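Local coordinates for dihydroorotase (Agrobacterium tumefaciens, PDB 2OGJ), which deacetylates acetyl-(R)-mandelate and, less efficiently, acetyl glycolate in vitro, as a zinc-dependent esterase of the amidohydrolase superfamily with a TIM-barrel fold, at residues 23-28 with 317-322; 68-73 with 348-353. All blocks are in the same frame, centred on the assembly; numbering follows the deposited sequence.

Contact 1: residues 23-28 with 317-322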
ATOM      1  N   LYS A  23      33.415  34.303  35.548  1.00 57.77           N
ATOM      2  CA  LYS A  23      32.767  33.696  36.699  1.00 58.79           C
ATOM      3  C   LYS A  23      32.318  32.272  36.349  1.00 57.76           C
ATOM      4  O   LYS A  23      31.267  32.066  35.744  1.00 57.10           O
ATOM      5  CB  LYS A  23      31.582  34.562  37.160  1.00 59.69           C
ATOM      6  CG  LYS A  23      32.010  35.827  37.913  1.00 60.96           C
ATOM      7  CD  LYS A  23      30.808  36.624  38.420  1.00 63.54           C
ATOM      8  CE  LYS A  23      29.846  35.773  39.281  1.00 64.48           C
ATOM      9  NZ  LYS A  23      30.402  35.316  40.599  1.00 62.71           N
ATOM     10  N   PRO A  24      33.123  31.269  36.747  1.00 57.02           N
ATOM     11  CA  PRO A  24      32.886  29.840  36.505  1.00 57.07           C
ATOM     12  C   PRO A  24      31.543  29.322  36.980  1.00 57.34           C
ATOM     13  O   PRO A  24      31.227  29.422  38.157  1.00 58.59           O
ATOM     14  CB  PRO A  24      34.043  29.168  37.243  1.00 56.39           C
ATOM     15  CG  PRO A  24      35.100  30.209  37.241  1.00 55.49           C
ATOM     16  CD  PRO A  24      34.335  31.448  37.561  1.00 55.09           C
ATOM     17  N   VAL A  25      30.758  28.760  36.067  1.00 56.82           N
ATOM     18  CA  VAL A  25      29.450  28.218  36.414  1.00 57.16           C
ATOM     19  C   VAL A  25      29.232  26.951  35.600  1.00 57.48           C
ATOM     20  O   VAL A  25      29.773  26.816  34.504  1.00 57.18           O
ATOM     21  CB  VAL A  25      28.308  29.216  36.087  1.00 57.66           C
ATOM     22  CG1 VAL A  25      28.185  29.415  34.583  1.00 58.32           C
ATOM     23  CG2 VAL A  25      27.003  28.695  36.623  1.00 58.61           C
ATOM     24  N   GLY A  26      28.455  26.019  36.136  1.00 58.05           N
ATOM     25  CA  GLY A  26      28.188  24.793  35.408  1.00 59.76           C
ATOM     26  C   GLY A  26      29.254  23.710  35.437  1.00 60.30           C
ATOM     27  O   GLY A  26      29.153  22.736  34.696  1.00 60.51           O
ATOM     28  N   PHE A  27      30.272  23.865  36.278  1.00 61.60           N
ATOM     29  CA  PHE A  27      31.327  22.866  36.370  1.00 63.39           C
ATOM     30  C   PHE A  27      30.992  21.931  37.527  1.00 66.35           C
ATOM     31  O   PHE A  27      29.822  21.653  37.774  1.00 66.18           O
ATOM     32  CB  PHE A  27      32.689  23.538  36.582  1.00 60.98           C
ATOM     33  CG  PHE A  27      33.096  24.454  35.453  1.00 58.14           C
ATOM     34  CD1 PHE A  27      32.624  25.756  35.387  1.00 57.91           C
ATOM     35  CD2 PHE A  27      33.907  23.992  34.421  1.00 58.47           C
ATOM     36  CE1 PHE A  27      32.946  26.586  34.308  1.00 57.29           C
ATOM     37  CE2 PHE A  27      34.235  24.816  33.335  1.00 57.45           C
ATOM     38  CZ  PHE A  27      33.751  26.111  33.281  1.00 57.08           C
ATOM     39  N   GLY A  28      32.002  21.439  38.236  1.00 70.05           N
ATOM     40  CA  GLY A  28      31.756  20.546  39.372  1.00 73.73           C
ATOM     41  C   GLY A  28      30.916  21.226  40.458  1.00 75.21           C
ATOM     42  O   GLY A  28      30.750  22.447  40.460  1.00 75.14           O
ATOM     43  N   PRO A 317      15.100  27.553  37.450  1.00 49.47           N
ATOM     44  CA  PRO A 317      16.242  28.223  38.076  1.00 49.08           C
ATOM     45  C   PRO A 317      17.468  28.306  37.155  1.00 50.22           C
ATOM     46  O   PRO A 317      17.761  27.380  36.396  1.00 50.62           O
ATOM     47  CB  PRO A 317      16.495  27.379  39.319  1.00 48.81           C
ATOM     48  CG  PRO A 317      15.885  26.034  38.971  1.00 49.27           C
ATOM     49  CD  PRO A 317      14.638  26.413  38.253  1.00 48.22           C
ATOM     50  N   PHE A 318      18.174  29.428  37.220  1.00 50.93           N
ATOM     51  CA  PHE A 318      19.374  29.658  36.412  1.00 50.22           C
ATOM     52  C   PHE A 318      20.322  28.454  36.337  1.00 51.50           C
ATOM     53  O   PHE A 318      20.626  27.948  35.263  1.00 50.90           O
ATOM     54  CB  PHE A 318      20.147  30.849  36.982  1.00 46.80           C
ATOM     55  CG  PHE A 318      21.445  31.119  36.291  1.00 43.59           C
ATOM     56  CD1 PHE A 318      21.476  31.819  35.091  1.00 42.53           C
ATOM     57  CD2 PHE A 318      22.641  30.675  36.839  1.00 44.74           C
ATOM     58  CE1 PHE A 318      22.677  32.077  34.442  1.00 43.21           C
ATOM     59  CE2 PHE A 318      23.863  30.928  36.195  1.00 43.06           C
ATOM     60  CZ  PHE A 318      23.877  31.631  34.998  1.00 43.41           C
ATOM     61  N   GLU A 319      20.803  28.014  37.490  1.00 53.82           N
ATOM     62  CA  GLU A 319      21.731  26.894  37.543  1.00 55.85           C
ATOM     63  C   GLU A 319      21.259  25.653  36.800  1.00 55.14           C
ATOM     64  O   GLU A 319      22.073  24.885  36.294  1.00 55.08           O
ATOM     65  CB  GLU A 319      22.026  26.543  39.000  1.00 58.88           C
ATOM     66  CG  GLU A 319      23.092  27.416  39.622  1.00 65.22           C
ATOM     67  CD  GLU A 319      24.500  26.878  39.397  1.00 69.07           C
ATOM     68  OE1 GLU A 319      24.663  25.903  38.622  1.00 70.02           O
ATOM     69  OE2 GLU A 319      25.450  27.435  40.000  1.00 72.06           O
ATOM     70  N   ASN A 320      19.948  25.456  36.710  1.00 54.91           N
ATOM     71  CA  ASN A 320      19.423  24.278  36.054  1.00 54.34           C
ATOM     72  C   ASN A 320      19.391  24.470  34.553  1.00 52.60           C
ATOM     73  O   ASN A 320      19.543  23.494  33.817  1.00 51.45           O
ATOM     74  CB  ASN A 320      18.068  23.911  36.650  1.00 57.51           C
ATOM     75  CG  ASN A 320      18.182  23.598  38.129  1.00 59.50           C
ATOM     76  OD1 ASN A 320      19.134  22.943  38.563  1.00 20.57           O
ATOM     77  ND2 ASN A 320      17.218  24.065  38.912  1.00 20.56           N
ATOM     78  N   VAL A 321      19.200  25.683  34.070  1.00 52.35           N
ATOM     79  CA  VAL A 321      19.168  25.924  32.630  1.00 51.67           C
ATOM     80  C   VAL A 321      20.572  25.700  32.056  1.00 52.00           C
ATOM     81  O   VAL A 321      20.723  25.097  30.988  1.00 53.24           O
ATOM     82  CB  VAL A 321      18.688  27.379  32.287  1.00 50.66           C
ATOM     83  CG1 VAL A 321      18.841  27.636  30.803  1.00 50.16           C
ATOM     84  CG2 VAL A 321      17.219  27.580  32.693  1.00 48.67           C
ATOM     85  N   VAL A 322      21.589  26.181  32.767  1.00 50.90           N
ATOM     86  CA  VAL A 322      22.986  26.035  32.345  1.00 49.53           C
ATOM     87  C   VAL A 322      23.333  24.552  32.303  1.00 49.48           C
ATOM     88  O   VAL A 322      24.041  24.081  31.418  1.00 50.33           O
ATOM     89  CB  VAL A 322      23.976  26.740  33.347  1.00 48.18           C
ATOM     90  CG1 VAL A 322      25.432  26.471  32.939  1.00 45.17           C
ATOM     91  CG2 VAL A 322      23.706  28.236  33.399  1.00 42.16           C
TER
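The Phe318 ring carries CG2 of Val322, one helical turn later, on one face; this methyl lies 3.7 Å above the ring plane, displaced toward the rim. From across the contact comes Val25, whose CG2 meets Phe318 CE2 at 3.9 Å on an oblique approach, the two side chains reaching for each other tip to tip. The Phe27 ring has Val25 N at its edge, in the plane. Phe318 has CG anti to the backbone N (chi1 176°), and Val25 points CG2 anti to its own N, with CG1 in the crowded place between N and carbonyl carbon. Val25 CG1 sits more loosely against Val322 CG1, 4.4 Å away. Glu319 slides past Val25 in the opposite direction, its chain bent at chi2 (-88°), so that OE2 passes 3.9 Å from Val25 CG2; this is simple van der Waals contact of a methyl with a carboxylate on the exposed margin. Gly26, in a left-handed backbone conformation, has no side chain to hold the helix off, and its CA comes within 4.1 Å of Val322 CG1. No hydrogen bond crosses the interface. At the helix start Pro317, at the N-cap position, accepts from both Asn320 N (2.9 Å) and Val321 N (3.2 Å) through its O. Phe318 also meets the Phe68 ring and touches Phe352 and Leu354 of strand 348-362. This is plain apolar packing of a turn leaving strand 22-24 against the first turn of helix 318-323, consistent with the seam between the small beta domain and the TIM barrel of amidohydrolases.

Contact 2: residues 68-73 with 348-353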
ATOM      1  N   PHE A  68      30.081  35.405  33.082  1.00 42.56           N
ATOM      2  CA  PHE A  68      29.935  33.955  33.226  1.00 44.33           C
ATOM      3  C   PHE A  68      30.704  33.158  32.181  1.00 44.31           C
ATOM      4  O   PHE A  68      30.771  33.538  31.008  1.00 43.58           O
ATOM      5  CB  PHE A  68      28.461  33.523  33.126  1.00 46.10           C
ATOM      6  CG  PHE A  68      27.588  33.986  34.265  1.00 46.94           C
ATOM      7  CD1 PHE A  68      26.386  34.654  34.001  1.00 46.35           C
ATOM      8  CD2 PHE A  68      27.937  33.732  35.595  1.00 46.95           C
ATOM      9  CE1 PHE A  68      25.541  35.064  35.044  1.00 44.90           C
ATOM     10  CE2 PHE A  68      27.098  34.138  36.649  1.00 46.23           C
ATOM     11  CZ  PHE A  68      25.898  34.806  36.368  1.00 45.38           C
ATOM     12  N   ILE A  69      31.275  32.041  32.627  1.00 43.36           N
ATOM     13  CA  ILE A  69      32.002  31.128  31.760  1.00 43.22           C
ATOM     14  C   ILE A  69      31.634  29.722  32.224  1.00 44.03           C
ATOM     15  O   ILE A  69      31.643  29.422  33.428  1.00 44.55           O
ATOM     16  CB  ILE A  69      33.539  31.305  31.836  1.00 41.48           C
ATOM     17  CG1 ILE A  69      34.188  30.447  30.753  1.00 37.72           C
ATOM     18  CG2 ILE A  69      34.076  30.880  33.216  1.00 41.54           C
ATOM     19  CD1 ILE A  69      35.659  30.677  30.578  1.00 37.23           C
ATOM     20  N   SER A  70      31.285  28.867  31.266  1.00 44.61           N
ATOM     21  CA  SER A  70      30.895  27.494  31.573  1.00 44.56           C
ATOM     22  C   SER A  70      31.453  26.580  30.505  1.00 43.84           C
ATOM     23  O   SER A  70      31.999  27.044  29.497  1.00 43.49           O
ATOM     24  CB  SER A  70      29.361  27.353  31.585  1.00 42.74           C
ATOM     25  OG  SER A  70      28.803  27.486  30.286  1.00 41.16           O
ATOM     26  N   PRO A  71      31.371  25.266  30.726  1.00 43.04           N
ATOM     27  CA  PRO A  71      31.901  24.412  29.664  1.00 43.11           C
ATOM     28  C   PRO A  71      31.068  24.720  28.412  1.00 42.10           C
ATOM     29  O   PRO A  71      29.923  25.150  28.534  1.00 43.26           O
ATOM     30  CB  PRO A  71      31.687  22.999  30.218  1.00 43.12           C
ATOM     31  CG  PRO A  71      30.625  23.172  31.269  1.00 43.80           C
ATOM     32  CD  PRO A  71      30.959  24.478  31.895  1.00 42.50           C
ATOM     33  N   GLY A  72      31.649  24.550  27.229  1.00 39.95           N
ATOM     34  CA  GLY A  72      30.938  24.838  26.000  1.00 39.73           C
ATOM     35  C   GLY A  72      29.527  24.286  25.941  1.00 41.04           C
ATOM     36  O   GLY A  72      29.294  23.118  26.250  1.00 42.64           O
ATOM     37  N   TRP A  73      28.576  25.132  25.551  1.00 40.59           N
ATOM     38  CA  TRP A  73      27.181  24.732  25.446  1.00 38.55           C
ATOM     39  C   TRP A  73      27.017  23.584  24.464  1.00 39.82           C
ATOM     40  O   TRP A  73      27.687  23.545  23.425  1.00 37.75           O
ATOM     41  CB  TRP A  73      26.330  25.907  24.995  1.00 37.41           C
ATOM     42  CG  TRP A  73      26.195  26.981  26.014  1.00 37.22           C
ATOM     43  CD1 TRP A  73      26.530  26.913  27.342  1.00 35.54           C
ATOM     44  CD2 TRP A  73      25.614  28.274  25.807  1.00 35.54           C
ATOM     45  NE1 TRP A  73      26.185  28.090  27.974  1.00 35.35           N
ATOM     46  CE2 TRP A  73      25.622  28.941  27.055  1.00 34.49           C
ATOM     47  CE3 TRP A  73      25.084  28.932  24.686  1.00 34.46           C
ATOM     48  CZ2 TRP A  73      25.118  30.235  27.213  1.00 33.24           C
ATOM     49  CZ3 TRP A  73      24.583  30.215  24.836  1.00 34.03           C
ATOM     50  CH2 TRP A  73      24.604  30.856  26.097  1.00 37.36           C
ATOM     51  N   ASP A 348      37.535  24.299  26.630  1.00 52.50           N
ATOM     52  CA  ASP A 348      36.306  24.139  25.866  1.00 51.41           C
ATOM     53  C   ASP A 348      35.204  24.880  26.618  1.00 50.33           C
ATOM     54  O   ASP A 348      34.349  24.267  27.266  1.00 49.88           O
ATOM     55  CB  ASP A 348      35.985  22.643  25.731  1.00 51.65           C
ATOM     56  CG  ASP A 348      34.846  22.376  24.766  1.00 51.62           C
ATOM     57  OD1 ASP A 348      34.563  21.199  24.445  1.00 53.16           O
ATOM     58  OD2 ASP A 348      34.222  23.360  24.333  1.00 50.78           O
ATOM     59  N   PHE A 349      35.235  26.209  26.531  1.00 48.51           N
ATOM     60  CA  PHE A 349      34.264  27.043  27.245  1.00 46.07           C
ATOM     61  C   PHE A 349      33.268  27.810  26.377  1.00 44.15           C
ATOM     62  O   PHE A 349      33.247  27.707  25.161  1.00 43.08           O
ATOM     63  CB  PHE A 349      34.999  28.063  28.123  1.00 45.96           C
ATOM     64  CG  PHE A 349      36.160  27.498  28.878  1.00 44.22           C
ATOM     65  CD1 PHE A 349      37.432  27.989  28.649  1.00 47.28           C
ATOM     66  CD2 PHE A 349      35.989  26.486  29.809  1.00 43.44           C
ATOM     67  CE1 PHE A 349      38.527  27.486  29.330  1.00 47.67           C
ATOM     68  CE2 PHE A 349      37.076  25.965  30.505  1.00 44.75           C
ATOM     69  CZ  PHE A 349      38.346  26.463  30.269  1.00 46.71           C
ATOM     70  N   THR A 350      32.423  28.574  27.044  1.00 43.67           N
ATOM     71  CA  THR A 350      31.438  29.413  26.393  1.00 44.17           C
ATOM     72  C   THR A 350      31.211  30.545  27.385  1.00 43.53           C
ATOM     73  O   THR A 350      30.690  30.357  28.487  1.00 43.34           O
ATOM     74  CB  THR A 350      30.099  28.664  26.075  1.00 44.53           C
ATOM     75  OG1 THR A 350      29.087  29.616  25.710  1.00 43.72           O
ATOM     76  CG2 THR A 350      29.634  27.856  27.269  1.00 46.63           C
ATOM     77  N   VAL A 351      31.666  31.722  26.988  1.00 42.64           N
ATOM     78  CA  VAL A 351      31.559  32.913  27.796  1.00 40.75           C
ATOM     79  C   VAL A 351      30.253  33.626  27.448  1.00 41.14           C
ATOM     80  O   VAL A 351      30.002  33.930  26.281  1.00 39.78           O
ATOM     81  CB  VAL A 351      32.763  33.805  27.521  1.00 38.77           C
ATOM     82  CG1 VAL A 351      32.697  35.060  28.360  1.00 38.68           C
ATOM     83  CG2 VAL A 351      34.025  33.008  27.808  1.00 35.32           C
ATOM     84  N   PHE A 352      29.430  33.887  28.466  1.00 41.38           N
ATOM     85  CA  PHE A 352      28.134  34.528  28.263  1.00 42.36           C
ATOM     86  C   PHE A 352      27.723  35.365  29.446  1.00 43.87           C
ATOM     87  O   PHE A 352      28.176  35.147  30.571  1.00 44.37           O
ATOM     88  CB  PHE A 352      27.052  33.471  28.046  1.00 39.70           C
ATOM     89  CG  PHE A 352      26.785  32.616  29.265  1.00 37.38           C
ATOM     90  CD1 PHE A 352      25.697  32.888  30.108  1.00 33.59           C
ATOM     91  CD2 PHE A 352      27.603  31.518  29.548  1.00 35.98           C
ATOM     92  CE1 PHE A 352      25.420  32.074  31.209  1.00 34.44           C
ATOM     93  CE2 PHE A 352      27.338  30.697  30.645  1.00 33.42           C
ATOM     94  CZ  PHE A 352      26.242  30.972  31.478  1.00 34.93           C
ATOM     95  N   ASP A 353      26.838  36.316  29.172  1.00 45.69           N
ATOM     96  CA  ASP A 353      26.304  37.182  30.196  1.00 48.34           C
ATOM     97  C   ASP A 353      24.814  36.909  30.338  1.00 49.59           C
ATOM     98  O   ASP A 353      24.205  36.265  29.487  1.00 48.63           O
ATOM     99  CB  ASP A 353      26.526  38.640  29.820  1.00 48.84           C
ATOM    100  CG  ASP A 353      27.880  39.151  30.272  1.00 50.83           C
ATOM    101  OD1 ASP A 353      28.180  38.985  31.476  1.00 50.22           O
ATOM    102  OD2 ASP A 353      28.634  39.718  29.433  1.00 49.83           O
TER
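Strands 68-71 and 348-353 run antiparallel at 151°, joined by backbone bonds from Phe352 N to Phe68 O (2.9 Å) and in both directions between Ser70 and Thr350, while Gly72 N continues the pairing to Asp348 O at 2.7 Å. Phe68, Ser70, Thr350 and Phe352 occupy one face of the sheet. There Phe352, with CG in the crowded position between N and carbonyl carbon (chi1 67°), is covered on both faces: Phe68 CB lies over the centre of one, 3.8 Å from the centroid, and Trp73 CZ2 comes over the other toward the rim, 3.6 Å from Phe352 CG. Ser70 OG stands at the edge of the same ring and donates to Pro71 O, a bond that fixes the hydroxyl. Thr350 crosses Trp73 at about a right angle, over one face of the indole. Its CG2 makes a CH-pi contact, 3.6 Å from the five-membered ring centroid; OG1 lies 3.7 Å above the indole plane over its centre and is hydrogen-bonded to Gly99 O. The other face of the sheet holds Ile69 and Val351, with CG1 of the first against CG2 of the second at 3.9 Å; Ile69 CD1 also reaches obliquely to Phe349 CG (3.6 Å). Asp348 OD1 forms a salt bridge with Arg128; Asp353 accepts from Ala67 N through OD1 and pairs with Arg378 through OD2. An antiparallel strand pair with an aromatic cluster (Phe68, Trp73, Phe352) thus joins the small beta domain to the TIM barrel, as in amidohydrolases, strand 68-75 leading on into the barrel.

In the fold
Contacts 1 and 2 lie with centres about 10 Å apart and meet along one sheet, in which strand 68-75 is paired with strand 22-24 in parallel and with strand 348-362 in antiparallel fashion. Their backbones are joined where Val25 N approaches Ile69 O at 2.9 Å and Lys23 O approaches Ile69 N at 3.1 Å, both probable hydrogen bonds. Val25 also packs on Ser70 and Phe352, and the Phe318 ring meets that of Phe68, so the aromatic cluster of contact 2 borders the helix of contact 1. Neither contact reaches the binuclear zinc site, although strand 68-75 leads along the chain directly toward the metal ligands His77 and His79.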